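Local structure of amorpha-4,11-diene synthase (Artemisia annua, 4GAX) at residues A[379-383]-A[439-443]; A[430-435]-A[518-524]; A[304-309]-A[422-428]; A[390-394]-A[412-416]. The protein probably cyclises farnesyl diphosphate to a sesquiterpene, amorpha-4,11-diene by its enzyme name, as a magnesium-dependent terpene synthase. One frame throughout, in Å; residues are numbered along the deposited sequence.

Contact 1 of 4, residues A[379-383]-A[439-443]; sequences CGKEF and FEWAV
C379 lies over one face of the F439 ring. Its CB stands 3.4 Å from the F439 ring centroid and only 9° off the ring normal, a CH-pi contact. Its SG follows over the same face, 4.5 Å from the F439 centroid, and adds a Cys sulfur-aromatic contact. The F439 ring also touches the backbone at G380, with its CZ 3.6 Å from N of G380. F383 meets the same ring differently. Its CE2 comes to the edge of F439, near the ring plane, 4.0 Å from CD1 of F439, and the two side chains slide past each other in opposite directions. The far end of F383 reaches the next turn of the same helix. There its CZ touches CB of A442 at 3.7 Å and CG1 of V443 at 3.5 Å, crossing the valine at about a right angle. Y427 packs against F439 edge-to-face, and T424 touches both phenylalanines. With an alanine in place of F439, C379 would probably lose the ring face beneath it, and F383 the ring edge beside it. The two helical segments run nearly parallel, with axes 11.4 Å apart, and aromatic side chains bridge the distance. This is interhelical packing within the all-helical metal-binding domain of terpene synthases.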
loop_
_atom_site.group_PDB
_atom_site.type_symbol
_atom_site.label_atom_id
_atom_site.label_comp_id
_atom_site.label_asym_id
_atom_site.label_seq_id
_atom_site.Cartn_x
_atom_site.Cartn_y
_atom_site.Cartn_z
ATOM N N CYS A 379 2.756 -24.022 1.518
ATOM C CA CYS A 379 1.522 -23.297 1.248
ATOM C C CYS A 379 1.783 -22.146 0.281
ATOM O O CYS A 379 1.082 -22.009 -0.721
ATOM C CB CYS A 379 0.889 -22.787 2.547
ATOM S SG CYS A 379 0.146 -24.108 3.558
ATOM N N GLY A 380 2.807 -21.340 0.566
ATOM C CA GLY A 380 3.191 -20.246 -0.324
ATOM C C GLY A 380 3.514 -20.719 -1.737
ATOM O O GLY A 380 3.075 -20.123 -2.726
ATOM N N LYS A 381 4.282 -21.797 -1.834
ATOM C CA LYS A 381 4.737 -22.306 -3.126
ATOM C C LYS A 381 3.587 -22.572 -4.090
ATOM O O LYS A 381 3.673 -22.248 -5.279
ATOM C CB LYS A 381 5.553 -23.588 -2.929
ATOM C CG LYS A 381 5.939 -24.281 -4.237
ATOM C CD LYS A 381 6.964 -25.385 -3.991
ATOM C CE LYS A 381 6.336 -26.579 -3.287
ATOM N NZ LYS A 381 7.341 -27.650 -3.013
ATOM N N GLU A 382 2.508 -23.154 -3.575
ATOM C CA GLU A 382 1.355 -23.495 -4.409
ATOM C C GLU A 382 0.726 -22.236 -5.021
ATOM O O GLU A 382 0.225 -22.264 -6.142
ATOM C CB GLU A 382 0.326 -24.270 -3.581
ATOM C CG GLU A 382 -0.957 -24.628 -4.306
ATOM C CD GLU A 382 -0.754 -25.635 -5.432
ATOM O OE1 GLU A 382 0.281 -26.341 -5.441
ATOM O OE2 GLU A 382 -1.644 -25.717 -6.306
ATOM N N PHE A 383 0.768 -21.128 -4.293
ATOM C CA PHE A 383 0.246 -19.877 -4.834
ATOM C C PHE A 383 1.102 -19.382 -5.993
ATOM O O PHE A 383 0.606 -18.737 -6.920
ATOM C CB PHE A 383 0.189 -18.806 -3.747
ATOM C CG PHE A 383 -1.039 -18.887 -2.877
ATOM C CD1 PHE A 383 -2.180 -18.158 -3.192
ATOM C CD2 PHE A 383 -1.053 -19.694 -1.752
ATOM C CE1 PHE A 383 -3.310 -18.222 -2.397
ATOM C CE2 PHE A 383 -2.183 -19.761 -0.945
ATOM C CZ PHE A 383 -3.313 -19.024 -1.272
ATOM N N PHE A 439 -3.442 -18.694 6.038
ATOM C CA PHE A 439 -3.391 -19.363 4.740
ATOM C C PHE A 439 -4.743 -19.903 4.319
ATOM O O PHE A 439 -5.085 -19.863 3.137
ATOM C CB PHE A 439 -2.343 -20.474 4.727
ATOM C CG PHE A 439 -1.017 -20.032 4.183
ATOM C CD1 PHE A 439 -0.877 -19.750 2.834
ATOM C CD2 PHE A 439 0.080 -19.895 5.015
ATOM C CE1 PHE A 439 0.344 -19.338 2.319
ATOM C CE2 PHE A 439 1.295 -19.494 4.510
ATOM C CZ PHE A 439 1.427 -19.215 3.157
ATOM N N GLU A 440 -5.505 -20.424 5.278
ATOM C CA GLU A 440 -6.874 -20.834 4.997
ATOM C C GLU A 440 -7.652 -19.646 4.433
ATOM O O GLU A 440 -8.389 -19.776 3.448
ATOM C CB GLU A 440 -7.554 -21.367 6.262
ATOM C CG GLU A 440 -6.981 -22.676 6.777
ATOM C CD GLU A 440 -7.524 -23.046 8.151
ATOM O OE1 GLU A 440 -8.303 -22.247 8.722
ATOM O OE2 GLU A 440 -7.172 -24.135 8.659
ATOM N N TRP A 441 -7.491 -18.489 5.058
ATOM C CA TRP A 441 -8.117 -17.272 4.555
ATOM C C TRP A 441 -7.710 -17.019 3.101
ATOM O O TRP A 441 -8.561 -16.868 2.219
ATOM C CB TRP A 441 -7.729 -16.067 5.417
ATOM C CG TRP A 441 -8.384 -14.813 4.949
ATOM C CD1 TRP A 441 -9.686 -14.441 5.151
ATOM C CD2 TRP A 441 -7.780 -13.766 4.191
ATOM N NE1 TRP A 441 -9.927 -13.227 4.562
ATOM C CE2 TRP A 441 -8.770 -12.786 3.970
ATOM C CE3 TRP A 441 -6.494 -13.559 3.676
ATOM C CZ2 TRP A 441 -8.515 -11.620 3.257
ATOM C CZ3 TRP A 441 -6.241 -12.397 2.973
ATOM C CH2 TRP A 441 -7.245 -11.442 2.770
ATOM N N ALA A 442 -6.400 -17.002 2.869
ATOM C CA ALA A 442 -5.824 -16.816 1.535
ATOM C C ALA A 442 -6.400 -17.752 0.478
ATOM O O ALA A 442 -6.675 -17.326 -0.646
ATOM C CB ALA A 442 -4.302 -16.959 1.591
ATOM N N VAL A 443 -6.584 -19.023 0.825
ATOM C CA VAL A 443 -7.084 -19.987 -0.158
ATOM C C VAL A 443 -8.606 -19.939 -0.299
ATOM O O VAL A 443 -9.158 -20.471 -1.254
ATOM C CB VAL A 443 -6.620 -21.443 0.135
ATOM C CG1 VAL A 443 -5.116 -21.490 0.412
ATOM C CG2 VAL A 443 -7.389 -22.028 1.301
#

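Contact 2 of 4, residues A[430-435]-A[518-524]; sequences MSDIVT and PRPLLVA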
loop_
_atom_site.group_PDB
_atom_site.type_symbol
_atom_site.label_atom_id
_atom_site.label_comp_id
_atom_site.label_asym_id
_atom_site.label_seq_id
_atom_site.Cartn_x
_atom_site.Cartn_y
_atom_site.Cartn_z
ATOM N N MET A 430 6.866 -12.677 6.415
ATOM C CA MET A 430 6.463 -12.506 7.816
ATOM C C MET A 430 6.104 -13.823 8.488
ATOM O O MET A 430 5.066 -13.938 9.150
ATOM C CB MET A 430 5.272 -11.552 7.910
ATOM C CG MET A 430 5.626 -10.128 7.603
ATOM S SD MET A 430 4.229 -8.981 7.825
ATOM C CE MET A 430 4.092 -8.463 6.123
ATOM N N SER A 431 6.981 -14.807 8.333
ATOM C CA SER A 431 6.738 -16.158 8.826
ATOM C C SER A 431 6.489 -16.273 10.334
ATOM O O SER A 431 5.784 -17.186 10.784
ATOM C CB SER A 431 7.916 -17.057 8.440
ATOM O OG SER A 431 9.132 -16.340 8.566
ATOM N N ASP A 432 7.075 -15.371 11.115
ATOM C CA ASP A 432 6.975 -15.448 12.578
ATOM C C ASP A 432 5.551 -15.295 13.115
ATOM O O ASP A 432 5.255 -15.744 14.226
ATOM C CB ASP A 432 7.870 -14.396 13.221
ATOM C CG ASP A 432 7.766 -13.057 12.528
ATOM O OD1 ASP A 432 7.778 -13.040 11.277
ATOM O OD2 ASP A 432 7.664 -12.026 13.227
ATOM N N ILE A 433 4.670 -14.670 12.336
ATOM C CA ILE A 433 3.302 -14.419 12.790
ATOM C C ILE A 433 2.209 -15.103 11.953
ATOM O O ILE A 433 1.039 -15.151 12.361
ATOM C CB ILE A 433 2.988 -12.902 12.877
ATOM C CG1 ILE A 433 2.871 -12.291 11.480
ATOM C CG2 ILE A 433 4.037 -12.174 13.709
ATOM C CD1 ILE A 433 2.062 -11.005 11.452
ATOM N N VAL A 434 2.572 -15.631 10.788
ATOM C CA VAL A 434 1.588 -16.331 9.963
ATOM C C VAL A 434 0.996 -17.542 10.693
ATOM O O VAL A 434 1.709 -18.304 11.339
ATOM C CB VAL A 434 2.156 -16.765 8.592
ATOM C CG1 VAL A 434 2.381 -15.563 7.725
ATOM C CG2 VAL A 434 3.443 -17.522 8.768
ATOM N N THR A 435 -0.321 -17.689 10.602
ATOM C CA THR A 435 -1.023 -18.823 11.180
ATOM C C THR A 435 -1.483 -19.723 10.047
ATOM O O THR A 435 -1.510 -19.296 8.890
ATOM C CB THR A 435 -2.280 -18.373 11.940
ATOM O OG1 THR A 435 -3.111 -17.599 11.067
ATOM C CG2 THR A 435 -1.912 -17.535 13.160
ATOM N N PRO A 518 -3.658 -12.245 10.921
ATOM C CA PRO A 518 -2.989 -11.382 11.901
ATOM C C PRO A 518 -2.953 -9.945 11.407
ATOM O O PRO A 518 -2.687 -9.709 10.218
ATOM C CB PRO A 518 -1.566 -11.958 11.966
ATOM C CG PRO A 518 -1.739 -13.408 11.592
ATOM C CD PRO A 518 -2.821 -13.396 10.532
ATOM N N ARG A 519 -3.233 -8.998 12.299
ATOM C CA ARG A 519 -3.288 -7.589 11.901
ATOM C C ARG A 519 -2.129 -7.048 11.065
ATOM O O ARG A 519 -2.365 -6.277 10.125
ATOM C CB ARG A 519 -3.530 -6.669 13.098
ATOM C CG ARG A 519 -4.859 -5.968 12.982
ATOM C CD ARG A 519 -5.078 -4.913 14.046
ATOM N NE ARG A 519 -4.441 -3.648 13.706
ATOM C CZ ARG A 519 -4.811 -2.862 12.697
ATOM N NH1 ARG A 519 -5.807 -3.209 11.883
ATOM N NH2 ARG A 519 -4.169 -1.727 12.493
ATOM N N PRO A 520 -0.880 -7.417 11.410
ATOM C CA PRO A 520 0.207 -6.807 10.632
ATOM C C PRO A 520 0.190 -7.260 9.178
ATOM O O PRO A 520 0.700 -6.531 8.313
ATOM C CB PRO A 520 1.481 -7.295 11.344
ATOM C CG PRO A 520 1.032 -7.623 12.737
ATOM C CD PRO A 520 -0.371 -8.163 12.581
ATOM N N LEU A 521 -0.397 -8.424 8.911
ATOM C CA LEU A 521 -0.531 -8.895 7.527
ATOM C C LEU A 521 -1.706 -8.208 6.840
ATOM O O LEU A 521 -1.676 -7.941 5.621
ATOM C CB LEU A 521 -0.727 -10.416 7.504
ATOM C CG LEU A 521 0.527 -11.238 7.807
ATOM C CD1 LEU A 521 0.158 -12.707 7.957
ATOM C CD2 LEU A 521 1.553 -11.050 6.685
ATOM N N LEU A 522 -2.747 -7.910 7.620
ATOM C CA LEU A 522 -3.915 -7.224 7.067
ATOM C C LEU A 522 -3.484 -5.820 6.666
ATOM O O LEU A 522 -3.886 -5.315 5.598
ATOM C CB LEU A 522 -5.055 -7.182 8.092
ATOM C CG LEU A 522 -6.307 -6.440 7.624
ATOM C CD1 LEU A 522 -6.842 -7.083 6.361
ATOM C CD2 LEU A 522 -7.384 -6.425 8.713
ATOM N N VAL A 523 -2.648 -5.204 7.509
ATOM C CA VAL A 523 -2.130 -3.861 7.254
ATOM C C VAL A 523 -1.313 -3.898 5.963
ATOM O O VAL A 523 -1.425 -2.998 5.129
ATOM C CB VAL A 523 -1.280 -3.334 8.446
ATOM C CG1 VAL A 523 -0.450 -2.092 8.053
ATOM C CG2 VAL A 523 -2.184 -3.034 9.659
ATOM N N ALA A 524 -0.517 -4.956 5.788
ATOM C CA ALA A 524 0.272 -5.124 4.563
ATOM C C ALA A 524 -0.641 -5.210 3.352
ATOM O O ALA A 524 -0.370 -4.593 2.331
ATOM C CB ALA A 524 1.145 -6.392 4.644
#
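M430, I433 and V434 pack on P518, P520 and L521. Here a loop joining two helices of the all-helical terpene synthase fold rests on the first turns of helix 519-535. The contact is apolar. The M430 chain runs straight at chi2 and then bends at chi3 (-116°). The bend brings CE of M430 to CB of A524 at 3.9 Å, while its SD lies 3.6 Å from CD2 of L521. The methionine and the leucine pass each other in opposite directions. L521 divides its two methyls between partners. CD2 takes M430, and CD1 meets CG1 of V434 at 3.6 Å. I433 carries CG1 between its backbone N and carbonyl carbon (chi1 71°). This rotation sends CD1 of I433 to the proline side, 3.8 Å from CB of P520. The same methyl also reaches CB of P518 at 3.8 Å, so one atom touches both prolines. Y427 packs against V434 and L521, and Y298 touches M430 and P520. Each segment includes an N-cap position. T435 is the N-cap of helix 436-443, and its OG1 bonds to the backbone N of A438. P518 occupies the N-cap position of the other helix. Its O accepts from N of L521 and from N of L522. The ring of P518 also meets the loop backbone, with CG of P518 3.4 Å from O of I433.

Contact 3 of 4, residues A[304-309]-A[422-428]; sequences FLAKVI and LTTTCYL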
loop_
_atom_site.group_PDB
_atom_site.type_symbol
_atom_site.label_atom_id
_atom_site.label_comp_id
_atom_site.label_asym_id
_atom_site.label_seq_id
_atom_site.Cartn_x
_atom_site.Cartn_y
_atom_site.Cartn_z
ATOM N N PHE A 304 12.683 -9.804 0.112
ATOM C CA PHE A 304 12.172 -11.001 -0.561
ATOM C C PHE A 304 11.025 -10.634 -1.513
ATOM O O PHE A 304 10.947 -11.138 -2.630
ATOM C CB PHE A 304 11.682 -12.038 0.458
ATOM C CG PHE A 304 11.219 -13.307 -0.176
ATOM C CD1 PHE A 304 12.100 -14.073 -0.926
ATOM C CD2 PHE A 304 9.891 -13.708 -0.084
ATOM C CE1 PHE A 304 11.679 -15.252 -1.559
ATOM C CE2 PHE A 304 9.455 -14.884 -0.713
ATOM C CZ PHE A 304 10.359 -15.663 -1.446
ATOM N N LEU A 305 10.133 -9.763 -1.054
ATOM C CA LEU A 305 8.981 -9.366 -1.846
ATOM C C LEU A 305 9.442 -8.654 -3.105
ATOM O O LEU A 305 8.913 -8.891 -4.194
ATOM C CB LEU A 305 8.045 -8.481 -1.019
ATOM C CG LEU A 305 6.822 -7.855 -1.717
ATOM C CD1 LEU A 305 5.886 -8.913 -2.284
ATOM C CD2 LEU A 305 6.049 -6.964 -0.694
ATOM N N ALA A 306 10.455 -7.810 -2.970
ATOM C CA ALA A 306 10.993 -7.115 -4.129
ATOM C C ALA A 306 11.524 -8.118 -5.155
ATOM O O ALA A 306 11.288 -7.961 -6.356
ATOM C CB ALA A 306 12.103 -6.147 -3.700
ATOM N N LYS A 307 12.242 -9.140 -4.690
ATOM C CA LYS A 307 12.735 -10.184 -5.596
ATOM C C LYS A 307 11.595 -10.904 -6.301
ATOM O O LYS A 307 11.659 -11.148 -7.505
ATOM C CB LYS A 307 13.597 -11.190 -4.835
ATOM C CG LYS A 307 14.878 -10.557 -4.274
ATOM C CD LYS A 307 15.661 -11.562 -3.415
ATOM C CE LYS A 307 16.999 -10.966 -2.940
ATOM N NZ LYS A 307 17.773 -11.963 -2.117
ATOM N N VAL A 308 10.550 -11.249 -5.555
ATOM C CA VAL A 308 9.414 -11.942 -6.146
ATOM C C VAL A 308 8.723 -11.053 -7.177
ATOM O O VAL A 308 8.341 -11.522 -8.252
ATOM C CB VAL A 308 8.413 -12.424 -5.066
ATOM C CG1 VAL A 308 7.156 -12.968 -5.697
ATOM C CG2 VAL A 308 9.064 -13.502 -4.193
ATOM N N ILE A 309 8.588 -9.765 -6.871
ATOM C CA ILE A 309 8.016 -8.833 -7.853
ATOM C C ILE A 309 8.885 -8.735 -9.121
ATOM O O ILE A 309 8.366 -8.673 -10.252
ATOM C CB ILE A 309 7.738 -7.444 -7.222
ATOM C CG1 ILE A 309 6.662 -7.589 -6.148
ATOM C CG2 ILE A 309 7.304 -6.429 -8.285
ATOM C CD1 ILE A 309 6.487 -6.357 -5.241
ATOM N N LEU A 422 1.193 -11.700 -4.224
ATOM C CA LEU A 422 1.794 -10.659 -3.399
ATOM C C LEU A 422 1.407 -10.810 -1.935
ATOM O O LEU A 422 2.239 -10.592 -1.051
ATOM C CB LEU A 422 1.413 -9.261 -3.899
ATOM C CG LEU A 422 1.901 -8.928 -5.316
ATOM C CD1 LEU A 422 1.539 -7.494 -5.683
ATOM C CD2 LEU A 422 3.406 -9.165 -5.455
ATOM N N THR A 423 0.153 -11.169 -1.675
ATOM C CA THR A 423 -0.301 -11.361 -0.294
ATOM C C THR A 423 0.445 -12.513 0.382
ATOM O O THR A 423 0.986 -12.374 1.483
ATOM C CB THR A 423 -1.816 -11.670 -0.225
ATOM O OG1 THR A 423 -2.562 -10.560 -0.735
ATOM C CG2 THR A 423 -2.250 -11.952 1.216
ATOM N N THR A 424 0.485 -13.656 -0.279
ATOM C CA THR A 424 1.160 -14.795 0.312
ATOM C C THR A 424 2.688 -14.636 0.311
ATOM O O THR A 424 3.377 -15.285 1.113
ATOM C CB THR A 424 0.728 -16.118 -0.342
ATOM O OG1 THR A 424 0.990 -16.061 -1.747
ATOM C CG2 THR A 424 -0.779 -16.347 -0.111
ATOM N N THR A 425 3.217 -13.794 -0.577
ATOM C CA THR A 425 4.659 -13.509 -0.533
ATOM C C THR A 425 4.951 -12.736 0.748
ATOM O O THR A 425 6.013 -12.915 1.380
ATOM C CB THR A 425 5.148 -12.699 -1.745
ATOM O OG1 THR A 425 4.961 -13.461 -2.946
ATOM C CG2 THR A 425 6.635 -12.366 -1.601
ATOM N N CYS A 426 4.009 -11.879 1.148
ATOM C CA CYS A 426 4.119 -11.210 2.456
ATOM C C CYS A 426 4.042 -12.211 3.606
ATOM O O CYS A 426 4.715 -12.036 4.633
ATOM C CB CYS A 426 3.033 -10.148 2.640
ATOM S SG CYS A 426 3.344 -8.649 1.659
ATOM N N TYR A 427 3.201 -13.240 3.450
ATOM C CA TYR A 427 3.120 -14.284 4.464
ATOM C C TYR A 427 4.508 -14.903 4.677
ATOM O O TYR A 427 4.965 -15.074 5.813
ATOM C CB TYR A 427 2.163 -15.396 4.044
ATOM C CG TYR A 427 0.681 -15.104 4.189
ATOM C CD1 TYR A 427 -0.236 -16.149 4.223
ATOM C CD2 TYR A 427 0.192 -13.800 4.241
ATOM C CE1 TYR A 427 -1.593 -15.919 4.338
ATOM C CE2 TYR A 427 -1.183 -13.560 4.361
ATOM C CZ TYR A 427 -2.062 -14.626 4.407
ATOM O OH TYR A 427 -3.421 -14.419 4.526
ATOM N N LEU A 428 5.172 -15.250 3.579
ATOM C CA LEU A 428 6.468 -15.923 3.666
ATOM C C LEU A 428 7.505 -15.015 4.309
ATOM O O LEU A 428 8.342 -15.481 5.081
ATOM C CB LEU A 428 6.955 -16.357 2.279
ATOM C CG LEU A 428 6.115 -17.427 1.586
ATOM C CD1 LEU A 428 6.838 -17.945 0.332
ATOM C CD2 LEU A 428 5.838 -18.566 2.554
#
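L305 and T425 mark the closest approach of the two backbones, with their CA atoms 6.1 Å apart. Both segments are helical throughout. They run roughly antiparallel, at 146°, and their axes come within 9.7 Å. The interface is buried and mostly hydrocarbon. T425 is its centre. Its CG2 stands anti to the backbone N and points into the other helix. Three residues surround that methyl. CD1 of L305 is 3.6 Å from CG2 of T425. CG2 of V308 lies 3.7 Å from CG2 of T425. CD2 of F304 comes to 3.8 Å from CG2 of T425. V308 and T425 meet tip to tip. The OG1 of T425 faces CG1 of V308 at 3.6 Å, but its polar demand is met within its own helix by a hydrogen bond to O of L421. F304 reaches on to L428, and one face of its ring carries CG2 of V308 from the next turn, offset toward the rim. At the other end of the contact, L422 places CD2 3.7 Å from CG1 of I309, the two side chains crossing at about a right angle. L305 splits its branches. CD1 also touches the L422 methyl, while CD2 lies 4.0 Å from SG of C426. Other helices close in around the pair. W288 of helix 282-292 touches I309 and L422, and S292 touches L305. Helix 351-370 covers F304, V308 and L428, while L528 of helix 519-535 lies against C426.

Contact 4 of 4, residues A[390-394]-A[412-416]; sequences NLMVE and VAVIT
N390 lies against V412 and I415, where two consecutive helices of the all-helical terpene synthase domain cross at 128°. Its side-chain amide crosses I415 at about a right angle, with ND2 of N390 3.3 Å from CD1 of I415. The OD1 end of N390 meets CG2 of V412 at 3.2 Å. The methyl of T416 lies beside this amide. CG2 of T416 touches CB of N390 at 3.8 Å and OE2 of E394 at 3.5 Å. CD2 of L391 packs on CB of T416 at 4.0 Å. A second shell sets these groups. ND2 of N390 donates to O of D386, one turn back, which helps to hold the amide's rotation. L391 also touches D316 and Y319 of the aspartate-rich DDXXD motif. T416 has chi1 66°, which turns its OG1 back to its own helix and its methyl out to the other. Replacing T416 by an alanine removes the methyl and hydroxyl, which would probably leave a gap between N390 and E394 and the V412 carbonyl without its hydroxyl donor. That carbonyl takes the backbone N of T416 at 3.0 Å and also OG1 of T416 at 3.2 Å, the hydroxyl tilted 31° from the carbonyl plane.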
loop_
_atom_site.group_PDB
_atom_site.type_symbol
_atom_site.label_atom_id
_atom_site.label_comp_id
_atom_site.label_asym_id
_atom_site.label_seq_id
_atom_site.Cartn_x
_atom_site.Cartn_y
_atom_site.Cartn_z
ATOM N N ASN A 390 -2.409 -20.003 -14.094
ATOM C CA ASN A 390 -3.475 -19.176 -14.648
ATOM C C ASN A 390 -2.981 -18.269 -15.771
ATOM O O ASN A 390 -3.759 -17.883 -16.646
ATOM C CB ASN A 390 -4.216 -18.408 -13.549
ATOM C CG ASN A 390 -5.132 -19.312 -12.737
ATOM O OD1 ASN A 390 -6.288 -19.544 -13.106
ATOM N ND2 ASN A 390 -4.614 -19.839 -11.632
ATOM N N LEU A 391 -1.690 -17.935 -15.753
ATOM C CA LEU A 391 -1.090 -17.301 -16.924
ATOM C C LEU A 391 -1.196 -18.258 -18.115
ATOM O O LEU A 391 -1.435 -17.828 -19.243
ATOM C CB LEU A 391 0.370 -16.905 -16.674
ATOM C CG LEU A 391 0.619 -15.665 -15.804
ATOM C CD1 LEU A 391 2.107 -15.439 -15.592
ATOM C CD2 LEU A 391 -0.023 -14.418 -16.415
ATOM N N MET A 392 -1.053 -19.560 -17.859
ATOM C CA MET A 392 -1.127 -20.559 -18.930
ATOM C C MET A 392 -2.572 -20.815 -19.340
ATOM O O MET A 392 -2.842 -21.229 -20.477
ATOM C CB MET A 392 -0.465 -21.871 -18.519
ATOM C CG MET A 392 -0.277 -22.838 -19.682
ATOM S SD MET A 392 0.798 -22.128 -20.950
ATOM C CE MET A 392 -0.054 -22.632 -22.446
ATOM N N VAL A 393 -3.497 -20.574 -18.414
ATOM C CA VAL A 393 -4.918 -20.660 -18.728
ATOM C C VAL A 393 -5.246 -19.709 -19.872
ATOM O O VAL A 393 -5.840 -20.115 -20.878
ATOM C CB VAL A 393 -5.805 -20.322 -17.509
ATOM C CG1 VAL A 393 -7.205 -19.888 -17.954
ATOM C CG2 VAL A 393 -5.880 -21.508 -16.559
ATOM N N GLU A 394 -4.839 -18.450 -19.721
ATOM C CA GLU A 394 -5.158 -17.443 -20.722
ATOM C C GLU A 394 -4.347 -17.588 -22.010
ATOM O O GLU A 394 -4.725 -17.034 -23.046
ATOM C CB GLU A 394 -5.057 -16.029 -20.144
ATOM C CG GLU A 394 -3.853 -15.772 -19.274
ATOM C CD GLU A 394 -4.052 -14.562 -18.375
ATOM O OE1 GLU A 394 -5.219 -14.238 -18.069
ATOM O OE2 GLU A 394 -3.047 -13.931 -17.977
ATOM N N VAL A 412 -10.085 -14.894 -13.244
ATOM C CA VAL A 412 -8.725 -15.362 -13.500
ATOM C C VAL A 412 -7.706 -14.224 -13.358
ATOM O O VAL A 412 -6.505 -14.468 -13.212
ATOM C CB VAL A 412 -8.605 -16.035 -14.887
ATOM C CG1 VAL A 412 -8.239 -15.010 -15.948
ATOM C CG2 VAL A 412 -7.574 -17.148 -14.850
ATOM N N ALA A 413 -8.195 -12.988 -13.372
ATOM C CA ALA A 413 -7.339 -11.818 -13.210
ATOM C C ALA A 413 -7.098 -11.475 -11.741
ATOM O O ALA A 413 -6.280 -10.605 -11.424
ATOM C CB ALA A 413 -7.927 -10.623 -13.945
ATOM N N VAL A 414 -7.819 -12.140 -10.842
ATOM C CA VAL A 414 -7.538 -11.996 -9.417
ATOM C C VAL A 414 -6.204 -12.678 -9.169
ATOM O O VAL A 414 -5.384 -12.219 -8.370
ATOM C CB VAL A 414 -8.621 -12.657 -8.544
ATOM C CG1 VAL A 414 -8.146 -12.786 -7.099
ATOM C CG2 VAL A 414 -9.913 -11.861 -8.608
ATOM N N ILE A 415 -6.003 -13.781 -9.881
ATOM C CA ILE A 415 -4.776 -14.551 -9.785
ATOM C C ILE A 415 -3.655 -13.924 -10.619
ATOM O O ILE A 415 -2.604 -13.572 -10.089
ATOM C CB ILE A 415 -5.011 -16.009 -10.219
ATOM C CG1 ILE A 415 -6.003 -16.685 -9.264
ATOM C CG2 ILE A 415 -3.694 -16.775 -10.262
ATOM C CD1 ILE A 415 -6.616 -17.960 -9.812
ATOM N N THR A 416 -3.882 -13.763 -11.919
ATOM C CA THR A 416 -2.822 -13.283 -12.806
ATOM C C THR A 416 -2.409 -11.843 -12.544
ATOM O O THR A 416 -1.356 -11.405 -13.014
ATOM C CB THR A 416 -3.208 -13.406 -14.290
ATOM O OG1 THR A 416 -4.304 -12.525 -14.570
ATOM C CG2 THR A 416 -3.584 -14.843 -14.628
#

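In the fold
Helix 419-429 joins much of this region. It supplies one side of contact 3, and its Y427 and T424 touch contact 1. Y427 and C426 also touch contact 2. The centres of contacts 1, 2 and 3 lie about 12 to 13 Å apart. Contact 4 stands further out, about 16 Å from contact 1 and about 26 Å from contact 2, centre to centre. It shares helix 374-399 with contact 1. Along the chain, contact 4 is nested within the loops closed by contacts 1 and 3. Contact 1 crosses contacts 2 and 3, while contact 2 opens after contact 3 closes. This order ties sequence-distant helices into one bundle round helix 419-429, with contact 4 towards its outside.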